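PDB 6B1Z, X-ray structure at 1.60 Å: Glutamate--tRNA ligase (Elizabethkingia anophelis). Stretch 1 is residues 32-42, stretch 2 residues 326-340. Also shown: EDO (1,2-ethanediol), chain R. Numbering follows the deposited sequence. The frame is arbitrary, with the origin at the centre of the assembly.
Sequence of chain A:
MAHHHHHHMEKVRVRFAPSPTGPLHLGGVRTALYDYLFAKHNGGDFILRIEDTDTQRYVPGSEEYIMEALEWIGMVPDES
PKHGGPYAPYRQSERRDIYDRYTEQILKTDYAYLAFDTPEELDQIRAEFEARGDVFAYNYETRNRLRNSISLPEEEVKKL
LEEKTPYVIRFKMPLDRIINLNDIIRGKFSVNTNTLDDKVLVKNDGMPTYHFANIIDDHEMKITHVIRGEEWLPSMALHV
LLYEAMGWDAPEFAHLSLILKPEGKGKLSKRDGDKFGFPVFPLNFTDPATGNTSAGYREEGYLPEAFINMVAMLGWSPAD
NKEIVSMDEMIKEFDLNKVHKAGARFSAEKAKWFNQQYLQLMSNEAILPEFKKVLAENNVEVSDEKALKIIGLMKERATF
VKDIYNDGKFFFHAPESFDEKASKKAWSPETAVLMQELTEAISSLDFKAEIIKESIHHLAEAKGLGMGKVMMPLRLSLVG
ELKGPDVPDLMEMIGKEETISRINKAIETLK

Stretch 1 (32-42) ALYDYLFAKHN
Stretch 2 (326-340) SMDEMIKEFDLNKVH

Two helices cross here, joined by almost 300 residues of intervening chain. Residues 32-41 close a helix that begins earlier; 327-333 form a short second helix, whose axis passes 8.1 Å from the first with the N-to-C directions 66° apart. The register is set where the first helix ends: His41 CA lies 5.0 Å from Ile331 CA.

Ser326 caps the second helix, its OG accepting from Glu329 N at 3.0 Å. At Phe334 (phi/psi -62/128) the chain leaves the helix, continues extended through Asp335, then makes a 3-10 turn at 336-338, so one side of the first helix meets both a helix and its trailing loop.

The main bump on the second helix is Ile331 (chi1 m, chi2 t), a knob in the hollow formed by Tyr36, Leu37, Lys40 and His41; its CG2 rests 3.7 Å from Lys40 CB. Leu37 (m, t) answers by pointing toward the second stretch, CD2 standing 3.7 Å from Ile331 CG1 and 3.8 Å from both Met330 CB and Met327 SD. Met327 (t, p, p) also brings SD to the edge of the Tyr36 ring, 3.8 Å from CE2.

Past the helix end, Phe334 (t, chi2 71°) points its CA-to-CB bond toward the first helix, and its ring packs against Tyr34, Leu37 and Phe38; it has more of its area covered by the first stretch (112 Å²) than any other residue of the second stretch. Leu37 CB sits over its face, 4.0 Å from the centroid, while Tyr34 (m) lies obliquely, planes at 35° and CD1 3.6 Å from Phe334 CE1. Leu336 (t, p) then places CD2 over one face of the Phe38 ring, 3.8 Å from Phe38 CD1.

A hydrogen bond spans this largely apolar contact: His41 (t, chi2 83°) donates from ND1 to Ile331 O at 2.8 Å, using a carbonyl near the helix C-terminus, where backbone acceptors run free.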

# COMPACT_ATOMS: atom_id res chain seq x y z
N ALA A 32 3.21 -8.10 2.97
CA ALA A 32 4.04 -7.87 4.15
C ALA A 32 3.22 -7.90 5.43
O ALA A 32 3.65 -8.49 6.43
CB ALA A 32 4.78 -6.53 4.02
N LEU A 33 2.04 -7.27 5.42
CA LEU A 33 1.19 -7.26 6.61
C LEU A 33 0.77 -8.66 7.01
O LEU A 33 0.84 -9.02 8.19
CB LEU A 33 -0.04 -6.38 6.37
CG LEU A 33 -1.08 -6.41 7.49
CD1 LEU A 33 -0.56 -5.81 8.80
CD2 LEU A 33 -2.34 -5.70 7.04
N TYR A 34 0.31 -9.46 6.04
CA TYR A 34 -0.12 -10.81 6.38
C TYR A 34 1.05 -11.68 6.86
O TYR A 34 0.87 -12.51 7.75
CB TYR A 34 -0.87 -11.45 5.20
CG TYR A 34 -2.26 -10.87 4.91
CD1 TYR A 34 -2.85 -9.91 5.74
CD2 TYR A 34 -2.97 -11.30 3.80
CE1 TYR A 34 -4.12 -9.40 5.44
CE2 TYR A 34 -4.24 -10.79 3.51
CZ TYR A 34 -4.81 -9.85 4.33
OH TYR A 34 -6.05 -9.37 4.02
N ASP A 35 2.25 -11.48 6.28
CA ASP A 35 3.46 -12.09 6.84
C ASP A 35 3.63 -11.74 8.32
O ASP A 35 3.87 -12.61 9.16
CB ASP A 35 4.71 -11.60 6.10
CG ASP A 35 4.94 -12.29 4.79
OD1 ASP A 35 4.74 -13.52 4.70
OD2 ASP A 35 5.39 -11.58 3.85
N TYR A 36 3.58 -10.44 8.62
CA TYR A 36 3.81 -9.95 9.97
C TYR A 36 2.76 -10.49 10.93
O TYR A 36 3.08 -11.02 12.00
CB TYR A 36 3.80 -8.43 9.95
CG TYR A 36 4.14 -7.76 11.26
CD1 TYR A 36 5.44 -7.76 11.75
CD2 TYR A 36 3.15 -7.11 12.00
CE1 TYR A 36 5.74 -7.14 12.95
CE2 TYR A 36 3.45 -6.49 13.19
CZ TYR A 36 4.75 -6.51 13.67
OH TYR A 36 5.05 -5.89 14.87
N LEU A 37 1.48 -10.37 10.55
CA LEU A 37 0.40 -10.84 11.41
C LEU A 37 0.50 -12.34 11.65
O LEU A 37 0.31 -12.80 12.78
CB LEU A 37 -0.95 -10.49 10.79
CG LEU A 37 -1.29 -9.00 10.66
CD1 LEU A 37 -2.65 -8.80 9.99
CD2 LEU A 37 -1.26 -8.32 12.03
N PHE A 38 0.82 -13.11 10.61
CA PHE A 38 0.93 -14.56 10.77
C PHE A 38 2.09 -14.92 11.69
O PHE A 38 1.95 -15.76 12.58
CB PHE A 38 1.08 -15.23 9.41
CG PHE A 38 1.05 -16.74 9.47
CD1 PHE A 38 -0.14 -17.42 9.62
CD2 PHE A 38 2.23 -17.47 9.36
CE1 PHE A 38 -0.16 -18.80 9.67
CE2 PHE A 38 2.20 -18.86 9.42
CZ PHE A 38 1.02 -19.51 9.56
N ALA A 39 3.24 -14.27 11.50
CA ALA A 39 4.39 -14.55 12.37
C ALA A 39 4.09 -14.16 13.82
O ALA A 39 4.31 -14.94 14.75
CB ALA A 39 5.63 -13.83 11.86
N LYS A 40 3.55 -12.95 14.03
CA LYS A 40 3.35 -12.51 15.41
C LYS A 40 2.23 -13.30 16.09
O LYS A 40 2.32 -13.60 17.29
CB LYS A 40 3.07 -11.01 15.46
CG LYS A 40 4.26 -10.13 15.04
CD LYS A 40 5.56 -10.49 15.79
CE LYS A 40 6.75 -10.62 14.82
NZ LYS A 40 7.96 -11.34 15.36
N HIS A 41 1.17 -13.63 15.34
CA HIS A 41 0.09 -14.44 15.91
C HIS A 41 0.61 -15.76 16.44
O HIS A 41 0.14 -16.26 17.47
CB HIS A 41 -0.98 -14.68 14.83
CG HIS A 41 -2.13 -15.53 15.29
ND1 HIS A 41 -3.21 -15.01 15.98
CD2 HIS A 41 -2.38 -16.85 15.14
CE1 HIS A 41 -4.07 -15.98 16.24
NE2 HIS A 41 -3.59 -17.10 15.74
N ASN A 42 1.61 -16.33 15.77
CA ASN A 42 2.14 -17.64 16.12
C ASN A 42 3.47 -17.57 16.86
O ASN A 42 4.12 -18.61 17.04
CB ASN A 42 2.26 -18.48 14.85
CG ASN A 42 0.90 -18.86 14.30
OD1 ASN A 42 0.18 -19.64 14.91
ND2 ASN A 42 0.53 -18.28 13.16
N SER A 326 -6.75 -2.42 16.04
CA SER A 326 -5.36 -2.05 16.17
C SER A 326 -4.45 -3.17 15.66
O SER A 326 -4.88 -4.31 15.47
CB SER A 326 -5.02 -1.77 17.63
OG SER A 326 -5.02 -3.00 18.37
N MET A 327 -3.17 -2.84 15.48
CA MET A 327 -2.21 -3.89 15.11
C MET A 327 -2.21 -5.02 16.14
O MET A 327 -2.16 -6.20 15.76
CB MET A 327 -0.81 -3.29 14.98
CG MET A 327 0.26 -4.27 14.52
SD MET A 327 0.04 -4.82 12.82
CE MET A 327 0.72 -3.44 11.93
N ASP A 328 -2.24 -4.70 17.44
CA ASP A 328 -2.25 -5.76 18.44
C ASP A 328 -3.50 -6.62 18.33
O ASP A 328 -3.43 -7.85 18.50
CB ASP A 328 -2.14 -5.17 19.85
CG ASP A 328 -0.71 -4.78 20.20
OD1 ASP A 328 0.22 -5.29 19.54
OD2 ASP A 328 -0.53 -3.97 21.14
N GLU A 329 -4.66 -6.01 18.07
CA GLU A 329 -5.88 -6.80 17.90
C GLU A 329 -5.81 -7.68 16.66
O GLU A 329 -6.24 -8.84 16.69
CB GLU A 329 -7.09 -5.86 17.86
CG GLU A 329 -7.37 -5.22 19.22
CD GLU A 329 -8.39 -4.09 19.21
OE1 GLU A 329 -8.48 -3.35 18.21
OE2 GLU A 329 -9.10 -3.94 20.24
N MET A 330 -5.26 -7.15 15.56
CA MET A 330 -5.11 -7.96 14.35
C MET A 330 -4.16 -9.12 14.58
O MET A 330 -4.41 -10.24 14.11
CB MET A 330 -4.62 -7.10 13.19
CG MET A 330 -5.68 -6.14 12.69
SD MET A 330 -5.31 -5.32 11.13
CE MET A 330 -4.08 -4.12 11.63
N ILE A 331 -3.05 -8.89 15.30
CA ILE A 331 -2.14 -9.99 15.63
C ILE A 331 -2.88 -11.07 16.41
O ILE A 331 -2.69 -12.27 16.15
CB ILE A 331 -0.93 -9.46 16.43
CG1 ILE A 331 0.01 -8.67 15.51
CG2 ILE A 331 -0.18 -10.63 17.08
CD1 ILE A 331 1.04 -7.83 16.25
N LYS A 332 -3.72 -10.68 17.36
CA LYS A 332 -4.38 -11.67 18.20
C LYS A 332 -5.36 -12.54 17.41
O LYS A 332 -5.51 -13.73 17.72
CB LYS A 332 -5.08 -10.97 19.37
N GLU A 333 -6.02 -11.99 16.39
CA GLU A 333 -7.10 -12.74 15.77
C GLU A 333 -6.83 -13.15 14.33
O GLU A 333 -7.66 -13.88 13.76
CB GLU A 333 -8.42 -11.96 15.84
CG GLU A 333 -8.45 -10.64 15.13
CD GLU A 333 -9.81 -9.98 15.27
OE1 GLU A 333 -10.83 -10.70 15.23
OE2 GLU A 333 -9.87 -8.74 15.44
N PHE A 334 -5.70 -12.76 13.74
CA PHE A 334 -5.44 -13.10 12.35
C PHE A 334 -5.36 -14.61 12.16
O PHE A 334 -4.61 -15.30 12.86
CB PHE A 334 -4.15 -12.46 11.86
CG PHE A 334 -3.90 -12.67 10.38
CD1 PHE A 334 -4.68 -12.00 9.44
CD2 PHE A 334 -2.93 -13.55 9.93
CE1 PHE A 334 -4.47 -12.19 8.07
CE2 PHE A 334 -2.70 -13.75 8.57
CZ PHE A 334 -3.48 -13.07 7.64
N ASP A 335 -6.14 -15.11 11.20
CA ASP A 335 -6.16 -16.52 10.85
C ASP A 335 -6.02 -16.61 9.34
O ASP A 335 -6.93 -16.21 8.61
CB ASP A 335 -7.46 -17.18 11.33
CG ASP A 335 -7.49 -18.67 11.08
OD1 ASP A 335 -6.60 -19.21 10.39
OD2 ASP A 335 -8.43 -19.32 11.60
N LEU A 336 -4.87 -17.10 8.89
CA LEU A 336 -4.60 -17.18 7.46
C LEU A 336 -5.63 -18.04 6.74
O LEU A 336 -5.92 -17.82 5.56
CB LEU A 336 -3.19 -17.73 7.25
CG LEU A 336 -2.51 -17.63 5.90
CD1 LEU A 336 -2.45 -16.19 5.39
CD2 LEU A 336 -1.13 -18.24 6.02
N ASN A 337 -6.21 -19.02 7.45
CA ASN A 337 -7.24 -19.87 6.86
C ASN A 337 -8.55 -19.14 6.65
O ASN A 337 -9.45 -19.71 6.02
CB ASN A 337 -7.47 -21.12 7.74
CG ASN A 337 -6.23 -21.99 7.86
OD1 ASN A 337 -5.55 -22.29 6.87
ND2 ASN A 337 -5.92 -22.40 9.09
N LYS A 338 -8.68 -17.91 7.15
CA LYS A 338 -9.86 -17.07 6.98
C LYS A 338 -9.70 -16.02 5.89
O LYS A 338 -10.64 -15.27 5.63
CB LYS A 338 -10.22 -16.38 8.30
N VAL A 339 -8.52 -15.93 5.26
CA VAL A 339 -8.34 -15.02 4.14
C VAL A 339 -9.08 -15.57 2.92
O VAL A 339 -8.97 -16.77 2.61
CB VAL A 339 -6.84 -14.84 3.86
CG1 VAL A 339 -6.60 -13.99 2.60
CG2 VAL A 339 -6.16 -14.19 5.06
N HIS A 340 -9.82 -14.70 2.23
CA HIS A 340 -10.68 -15.15 1.14
C HIS A 340 -9.88 -15.53 -0.09
O HIS A 340 -8.85 -14.92 -0.40
CB HIS A 340 -11.68 -14.05 0.77
CG HIS A 340 -12.59 -13.65 1.89
ND1 HIS A 340 -13.45 -14.54 2.50
CD2 HIS A 340 -12.79 -12.46 2.49
CE1 HIS A 340 -14.13 -13.91 3.45
NE2 HIS A 340 -13.75 -12.65 3.46
C1 EDO R . -6.48 -12.52 -0.90
O1 EDO R . -6.68 -13.82 -1.47
C2 EDO R . -7.83 -11.90 -0.59
O2 EDO R . -8.49 -11.63 -1.84